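Long-range contacts in phosphoribosyltransferase (Thermus thermophilus, PDB 1WD5), which is a predicted type I phosphoribosyltransferase, probably transferring a phosphoribosyl group between PRPP and a base, though its substrate is not established: residues V52-V57 against E137-V142; L13-A18 against A42-G47. All blocks are in the same frame, centred on the assembly; numbering follows the deposited sequence.

Interaction 1: V52-V57 against E137-V142; sequences VLVRKV and EAALSV
Val54 divides its two methyls between successive turns of helix 134-144. CG1 runs against Val142 CG2 at 3.6 Å, one turn on from Ala138, the two valines sliding past each other in opposite directions. CG2 lies instead over the backbone between Ala138 and Ala139, 3.8 Å from Ala139 N, and also meets Ala138 CB at 4.1 Å. The first torsion (chi1 -56°) makes this split possible: CG1 stands anti to the carbonyl carbon, while CG2 is wedged between the backbone N and C. Just before strand 54-57, Val52 brings CG2 to within 4.1 Å of Ala139 CB; further along, Ala138 CB rests 4.1 Å from Lys56 CA. No hydrogen bond joins the two segments. The alanines present only a methyl each, and the axes of strand 54-57 and helix 137-142 come within 7.5 Å, crossing at 105°. The contact lies between the sheet and one helical layer of the alpha/beta fold of type I phosphoribosyltransferases, and helix 134-144 follows the loop that in relatives grips PRPP. Side chains alternate along the chain, with Val52 and Val54 directed at this helix and Leu53 and Arg55 pointing away, onto helix 88-112. Strand 48-59 is therefore sandwiched between two helices. Arg55 NE is hydrogen-bonded to Gln98 OE1, and Lys56 NZ to Pro63 O. Backbone bonds to Gly29 and Val70 tie Val52 and Arg55 to the neighbouring strands, while Ala138 also touches Ala69 of strand 66-71.

Interaction 2: L13-A18 against A42-G47; sequences LAEALA and ARRLGG
Ala14 and Arg44 meet where two helices of the alpha/beta phosphoribosyltransferase fold, 6-17 and 33-45, run close together near their C-terminal ends. Ala14 CB is only 3.5 Å from Arg44 CB, and with CA atoms 6.2 Å apart the backbones sit close. Next to this point Leu45 reaches across, just before the chain leaves helical geometry at Gly46. Its CG is anti to the carbonyl carbon (chi1 -69°), and its two methyls then divide the work. CD1 meets Leu17 CD1 at 4.1 Å, the two leucine side chains crossing at about a right angle; CD2 settles 3.7 Å from Ala14 O and also nears the backbone of Ala18. Leu17 touches Val124, Val152 and Val173 as well, so helix 6-17 lies on the sheet through this side chain. On the outer side the contact is polar and open to solvent. The Arg44 chain bends at chi2 (-131°), and Glu40 of its own helix forms a salt bridge with NE. Glu15 OE2 lies 4.5 Å from Arg44 NH1, well out of the guanidinium plane, so no N-H points at it. One water spans the gap instead, donating to Glu15 OE2 at 2.7 Å and accepting from Arg44 NH1 at 2.9 Å, while a bound MES molecule, probably from the crystallisation liquor, is hydrogen-bonded through its N4 to the same OE2.

How the interactions relate
The two contacts lie in one alpha/beta domain, their centres 23 Å apart and their nearest atoms about 12 Å apart, without touching. Along the chain they are in series: interaction 2 closes at 42-47, and helix 33-45 leads directly into strand 48-59, which opens interaction 1. That direct step connects a peripheral helix pair to the sheet within a single phosphoribosyltransferase domain. Interaction 1 packs a helix on strand 48-59, with 26-29 and 66-71 as its neighbours, close to the centre of the chain. Interaction 2 pairs two helices about 16 Å from that centre and has an outer, solvent-exposed side; Leu17 of helix 6-17 touches strands 122-126, 150-155 and 171-174.

Interaction 1: V52-V57 against E137-V142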
ATOM      1  N   VAL A  52      -3.977   0.077   4.686  1.00 15.64           N
ATOM      2  CA  VAL A  52      -4.511   1.016   3.714  1.00 15.14           C
ATOM      3  C   VAL A  52      -5.476   0.178   2.897  1.00 16.39           C
ATOM      4  O   VAL A  52      -5.110  -0.878   2.377  1.00 16.87           O
ATOM      5  CB  VAL A  52      -3.404   1.639   2.818  1.00 16.04           C
ATOM      6  CG1 VAL A  52      -2.598   0.561   2.124  1.00 16.01           C
ATOM      7  CG2 VAL A  52      -4.038   2.580   1.806  1.00 13.69           C
ATOM      8  N   LEU A  53      -6.718   0.643   2.815  1.00 15.70           N
ATOM      9  CA  LEU A  53      -7.774  -0.070   2.112  1.00 15.21           C
ATOM     10  C   LEU A  53      -8.270   0.733   0.918  1.00 14.96           C
ATOM     11  O   LEU A  53      -9.015   1.706   1.071  1.00 12.75           O
ATOM     12  CB  LEU A  53      -8.914  -0.345   3.094  1.00 14.97           C
ATOM     13  CG  LEU A  53      -8.497  -1.258   4.258  1.00 16.81           C
ATOM     14  CD1 LEU A  53      -9.448  -1.113   5.443  1.00 15.77           C
ATOM     15  CD2 LEU A  53      -8.469  -2.698   3.760  1.00 16.78           C
ATOM     16  N   VAL A  54      -7.856   0.310  -0.272  1.00 14.14           N
ATOM     17  CA  VAL A  54      -8.209   1.001  -1.504  1.00 15.20           C
ATOM     18  C   VAL A  54      -8.344   0.026  -2.675  1.00 16.56           C
ATOM     19  O   VAL A  54      -7.932  -1.133  -2.579  1.00 16.51           O
ATOM     20  CB  VAL A  54      -7.111   2.022  -1.872  1.00 15.23           C
ATOM     21  CG1 VAL A  54      -6.879   2.989  -0.721  1.00 14.18           C
ATOM     22  CG2 VAL A  54      -5.821   1.285  -2.191  1.00 15.53           C
ATOM     23  N   ARG A  55      -8.916   0.515  -3.774  1.00 15.92           N
ATOM     24  CA  ARG A  55      -9.094  -0.260  -4.997  1.00 16.41           C
ATOM     25  C   ARG A  55      -8.805   0.628  -6.201  1.00 17.40           C
ATOM     26  O   ARG A  55      -9.099   1.825  -6.200  1.00 18.39           O
ATOM     27  CB  ARG A  55     -10.529  -0.790  -5.119  1.00 14.88           C
ATOM     28  CG  ARG A  55     -10.887  -1.914  -4.147  1.00 15.11           C
ATOM     29  CD  ARG A  55     -10.166  -3.202  -4.496  1.00 10.95           C
ATOM     30  NE  ARG A  55     -10.541  -3.693  -5.820  1.00 12.64           N
ATOM     31  CZ  ARG A  55      -9.924  -4.690  -6.447  1.00 15.12           C
ATOM     32  NH1 ARG A  55      -8.901  -5.314  -5.872  1.00 16.17           N
ATOM     33  NH2 ARG A  55     -10.314  -5.053  -7.659  1.00 15.53           N
ATOM     34  N   LYS A  56      -8.223   0.036  -7.231  1.00 16.05           N
ATOM     35  CA  LYS A  56      -7.931   0.772  -8.446  1.00 16.90           C
ATOM     36  C   LYS A  56      -9.195   0.808  -9.303  1.00 16.37           C
ATOM     37  O   LYS A  56      -9.962  -0.156  -9.329  1.00 16.64           O
ATOM     38  CB  LYS A  56      -6.806   0.078  -9.211  1.00 17.76           C
ATOM     39  CG  LYS A  56      -6.491   0.687 -10.565  1.00 22.75           C
ATOM     40  CD  LYS A  56      -6.670  -0.346 -11.659  1.00 25.75           C
ATOM     41  CE  LYS A  56      -5.805  -1.574 -11.405  1.00 27.70           C
ATOM     42  NZ  LYS A  56      -6.340  -2.764 -12.120  1.00 27.81           N
ATOM     43  N   VAL A  57      -9.419   1.935  -9.974  1.00 15.02           N
ATOM     44  CA  VAL A  57     -10.562   2.107 -10.870  1.00 13.97           C
ATOM     45  C   VAL A  57      -9.943   2.066 -12.263  1.00 15.91           C
ATOM     46  O   VAL A  57      -9.266   3.011 -12.672  1.00 13.58           O
ATOM     47  CB  VAL A  57     -11.253   3.473 -10.636  1.00 14.47           C
ATOM     48  CG1 VAL A  57     -12.307   3.724 -11.699  1.00 15.41           C
ATOM     49  CG2 VAL A  57     -11.890   3.496  -9.257  1.00 14.19           C
ATOM     50  N   GLU A 137       0.025   2.495  -6.468  1.00 16.25           N
ATOM     51  CA  GLU A 137      -0.363   3.772  -7.067  1.00 17.73           C
ATOM     52  C   GLU A 137      -1.753   4.174  -6.589  1.00 17.40           C
ATOM     53  O   GLU A 137      -2.010   5.347  -6.319  1.00 16.56           O
ATOM     54  CB  GLU A 137      -0.342   3.693  -8.598  1.00 21.17           C
ATOM     55  CG  GLU A 137       1.061   3.690  -9.205  1.00 28.71           C
ATOM     56  CD  GLU A 137       1.071   4.146 -10.656  1.00 32.37           C
ATOM     57  OE1 GLU A 137       0.662   5.297 -10.914  1.00 35.83           O
ATOM     58  OE2 GLU A 137       1.484   3.359 -11.538  1.00 36.21           O
ATOM     59  N   ALA A 138      -2.652   3.204  -6.484  1.00 16.35           N
ATOM     60  CA  ALA A 138      -3.998   3.492  -6.012  1.00 15.92           C
ATOM     61  C   ALA A 138      -3.910   3.968  -4.568  1.00 15.52           C
ATOM     62  O   ALA A 138      -4.609   4.901  -4.166  1.00 14.90           O
ATOM     63  CB  ALA A 138      -4.873   2.244  -6.103  1.00 17.38           C
ATOM     64  N   ALA A 139      -3.046   3.321  -3.788  1.00 16.13           N
ATOM     65  CA  ALA A 139      -2.873   3.693  -2.387  1.00 15.34           C
ATOM     66  C   ALA A 139      -2.389   5.134  -2.291  1.00 15.03           C
ATOM     67  O   ALA A 139      -2.872   5.903  -1.464  1.00 14.66           O
ATOM     68  CB  ALA A 139      -1.873   2.762  -1.708  1.00 15.40           C
ATOM     69  N   LEU A 140      -1.427   5.491  -3.137  1.00 15.79           N
ATOM     70  CA  LEU A 140      -0.886   6.846  -3.146  1.00 16.11           C
ATOM     71  C   LEU A 140      -1.964   7.870  -3.476  1.00 15.63           C
ATOM     72  O   LEU A 140      -2.079   8.900  -2.814  1.00 16.77           O
ATOM     73  CB  LEU A 140       0.252   6.965  -4.169  1.00 16.25           C
ATOM     74  CG  LEU A 140       1.634   6.433  -3.777  1.00 16.09           C
ATOM     75  CD1 LEU A 140       2.575   6.536  -4.966  1.00 16.76           C
ATOM     76  CD2 LEU A 140       2.182   7.235  -2.605  1.00 15.66           C
ATOM     77  N   SER A 141      -2.757   7.585  -4.503  1.00 15.77           N
ATOM     78  CA  SER A 141      -3.813   8.502  -4.914  1.00 15.88           C
ATOM     79  C   SER A 141      -4.763   8.841  -3.776  1.00 16.55           C
ATOM     80  O   SER A 141      -5.126  10.002  -3.600  1.00 17.43           O
ATOM     81  CB  SER A 141      -4.597   7.915  -6.088  1.00 15.99           C
ATOM     82  OG  SER A 141      -3.788   7.885  -7.254  1.00 18.79           O
ATOM     83  N   VAL A 142      -5.165   7.835  -3.003  1.00 16.67           N
ATOM     84  CA  VAL A 142      -6.080   8.065  -1.890  1.00 14.74           C
ATOM     85  C   VAL A 142      -5.384   8.772  -0.730  1.00 15.60           C
ATOM     86  O   VAL A 142      -5.891   9.762  -0.206  1.00 15.45           O
ATOM     87  CB  VAL A 142      -6.693   6.738  -1.379  1.00 14.79           C
ATOM     88  CG1 VAL A 142      -7.528   6.998  -0.132  1.00 12.80           C
ATOM     89  CG2 VAL A 142      -7.564   6.109  -2.472  1.00 11.97           C
TER

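Interaction 2: L13-A18 against A42-G47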
ATOM      1  N   LEU A  13      14.131  -3.052   6.034  1.00 12.77           N
ATOM      2  CA  LEU A  13      13.452  -1.887   5.479  1.00 13.01           C
ATOM      3  C   LEU A  13      13.417  -0.765   6.510  1.00 14.35           C
ATOM      4  O   LEU A  13      13.630   0.406   6.178  1.00 15.17           O
ATOM      5  CB  LEU A  13      12.028  -2.256   5.056  1.00 11.52           C
ATOM      6  CG  LEU A  13      11.328  -1.259   4.136  1.00 11.89           C
ATOM      7  CD1 LEU A  13      12.166  -1.048   2.876  1.00 12.44           C
ATOM      8  CD2 LEU A  13       9.940  -1.782   3.769  1.00 10.33           C
ATOM      9  N   ALA A  14      13.142  -1.123   7.761  1.00 14.67           N
ATOM     10  CA  ALA A  14      13.092  -0.138   8.839  1.00 15.44           C
ATOM     11  C   ALA A  14      14.457   0.531   8.991  1.00 15.75           C
ATOM     12  O   ALA A  14      14.546   1.725   9.276  1.00 15.89           O
ATOM     13  CB  ALA A  14      12.697  -0.810  10.145  1.00 15.96           C
ATOM     14  N   GLU A  15      15.517  -0.245   8.801  1.00 14.96           N
ATOM     15  CA  GLU A  15      16.879   0.270   8.905  1.00 16.21           C
ATOM     16  C   GLU A  15      17.184   1.250   7.764  1.00 16.03           C
ATOM     17  O   GLU A  15      17.855   2.261   7.962  1.00 16.95           O
ATOM     18  CB  GLU A  15      17.876  -0.898   8.908  1.00 15.34           C
ATOM     19  CG  GLU A  15      17.993  -1.593  10.268  1.00 17.19           C
ATOM     20  CD  GLU A  15      18.516  -3.018  10.180  1.00 20.85           C
ATOM     21  OE1 GLU A  15      19.192  -3.362   9.186  1.00 19.97           O
ATOM     22  OE2 GLU A  15      18.257  -3.801  11.120  1.00 22.44           O
ATOM     23  N   ALA A  16      16.681   0.955   6.571  1.00 15.62           N
ATOM     24  CA  ALA A  16      16.902   1.837   5.427  1.00 16.26           C
ATOM     25  C   ALA A  16      16.113   3.137   5.599  1.00 16.82           C
ATOM     26  O   ALA A  16      16.486   4.179   5.056  1.00 16.30           O
ATOM     27  CB  ALA A  16      16.479   1.138   4.133  1.00 13.91           C
ATOM     28  N   LEU A  17      15.027   3.074   6.368  1.00 15.70           N
ATOM     29  CA  LEU A  17      14.173   4.241   6.595  1.00 16.70           C
ATOM     30  C   LEU A  17      14.605   5.136   7.754  1.00 18.42           C
ATOM     31  O   LEU A  17      14.296   6.328   7.770  1.00 15.66           O
ATOM     32  CB  LEU A  17      12.729   3.794   6.842  1.00 14.48           C
ATOM     33  CG  LEU A  17      11.964   3.122   5.700  1.00 16.15           C
ATOM     34  CD1 LEU A  17      10.683   2.504   6.250  1.00 14.82           C
ATOM     35  CD2 LEU A  17      11.637   4.143   4.617  1.00 16.22           C
ATOM     36  N   ALA A  18      15.310   4.558   8.722  1.00 19.06           N
ATOM     37  CA  ALA A  18      15.758   5.297   9.903  1.00 21.24           C
ATOM     38  C   ALA A  18      16.446   6.638   9.626  1.00 23.23           C
ATOM     39  O   ALA A  18      16.190   7.626  10.312  1.00 23.78           O
ATOM     40  CB  ALA A  18      16.676   4.413  10.749  1.00 20.09           C
ATOM     41  N   ALA A  42       6.846  -0.653  11.674  1.00 11.23           N
ATOM     42  CA  ALA A  42       6.241   0.189  12.696  1.00 11.69           C
ATOM     43  C   ALA A  42       6.864  -0.066  14.068  1.00 12.94           C
ATOM     44  O   ALA A  42       7.113   0.872  14.825  1.00 12.64           O
ATOM     45  CB  ALA A  42       4.733  -0.054  12.748  1.00 11.23           C
ATOM     46  N   ARG A  43       7.123  -1.330  14.385  1.00 12.38           N
ATOM     47  CA  ARG A  43       7.721  -1.665  15.678  1.00 13.47           C
ATOM     48  C   ARG A  43       9.173  -1.199  15.791  1.00 15.26           C
ATOM     49  O   ARG A  43       9.616  -0.790  16.866  1.00 16.91           O
ATOM     50  CB  ARG A  43       7.631  -3.177  15.925  1.00 10.89           C
ATOM     51  CG  ARG A  43       6.201  -3.676  16.091  1.00 10.62           C
ATOM     52  CD  ARG A  43       6.098  -5.205  16.148  1.00 11.75           C
ATOM     53  NE  ARG A  43       4.698  -5.599  16.305  1.00 11.92           N
ATOM     54  CZ  ARG A  43       4.011  -5.449  17.431  1.00 15.10           C
ATOM     55  NH1 ARG A  43       4.601  -4.931  18.503  1.00 14.58           N
ATOM     56  NH2 ARG A  43       2.727  -5.774  17.478  1.00 13.49           N
ATOM     57  N   ARG A  44       9.916  -1.249  14.691  1.00 17.10           N
ATOM     58  CA  ARG A  44      11.315  -0.830  14.725  1.00 17.28           C
ATOM     59  C   ARG A  44      11.475   0.689  14.709  1.00 17.54           C
ATOM     60  O   ARG A  44      12.409   1.218  15.303  1.00 16.94           O
ATOM     61  CB  ARG A  44      12.090  -1.453  13.556  1.00 19.31           C
ATOM     62  CG  ARG A  44      11.972  -2.968  13.497  1.00 21.03           C
ATOM     63  CD  ARG A  44      13.316  -3.648  13.355  1.00 22.68           C
ATOM     64  NE  ARG A  44      13.210  -5.085  13.605  1.00 22.22           N
ATOM     65  CZ  ARG A  44      14.220  -5.845  14.011  1.00 22.33           C
ATOM     66  NH1 ARG A  44      15.412  -5.304  14.211  1.00 17.97           N
ATOM     67  NH2 ARG A  44      14.035  -7.142  14.236  1.00 23.84           N
ATOM     68  N   LEU A  45      10.559   1.391  14.052  1.00 16.96           N
ATOM     69  CA  LEU A  45      10.637   2.852  13.982  1.00 18.62           C
ATOM     70  C   LEU A  45       9.871   3.566  15.097  1.00 19.91           C
ATOM     71  O   LEU A  45       9.891   4.791  15.181  1.00 21.50           O
ATOM     72  CB  LEU A  45      10.117   3.349  12.630  1.00 17.79           C
ATOM     73  CG  LEU A  45      10.941   3.051  11.374  1.00 16.81           C
ATOM     74  CD1 LEU A  45      10.224   3.614  10.155  1.00 16.54           C
ATOM     75  CD2 LEU A  45      12.316   3.676  11.504  1.00 16.45           C
ATOM     76  N   GLY A  46       9.196   2.805  15.950  1.00 20.78           N
ATOM     77  CA  GLY A  46       8.429   3.422  17.014  1.00 20.26           C
ATOM     78  C   GLY A  46       7.232   4.157  16.439  1.00 22.06           C
ATOM     79  O   GLY A  46       6.798   5.185  16.967  1.00 23.13           O
ATOM     80  N   GLY A  47       6.698   3.631  15.341  1.00 20.84           N
ATOM     81  CA  GLY A  47       5.550   4.248  14.705  1.00 19.11           C
ATOM     82  C   GLY A  47       4.250   3.531  15.024  1.00 18.52           C
ATOM     83  O   GLY A  47       4.181   2.723  15.954  1.00 16.18           O
TER
HETATM   84  O   HOH W   1      16.877  -3.026  13.303  1.00 46.01           O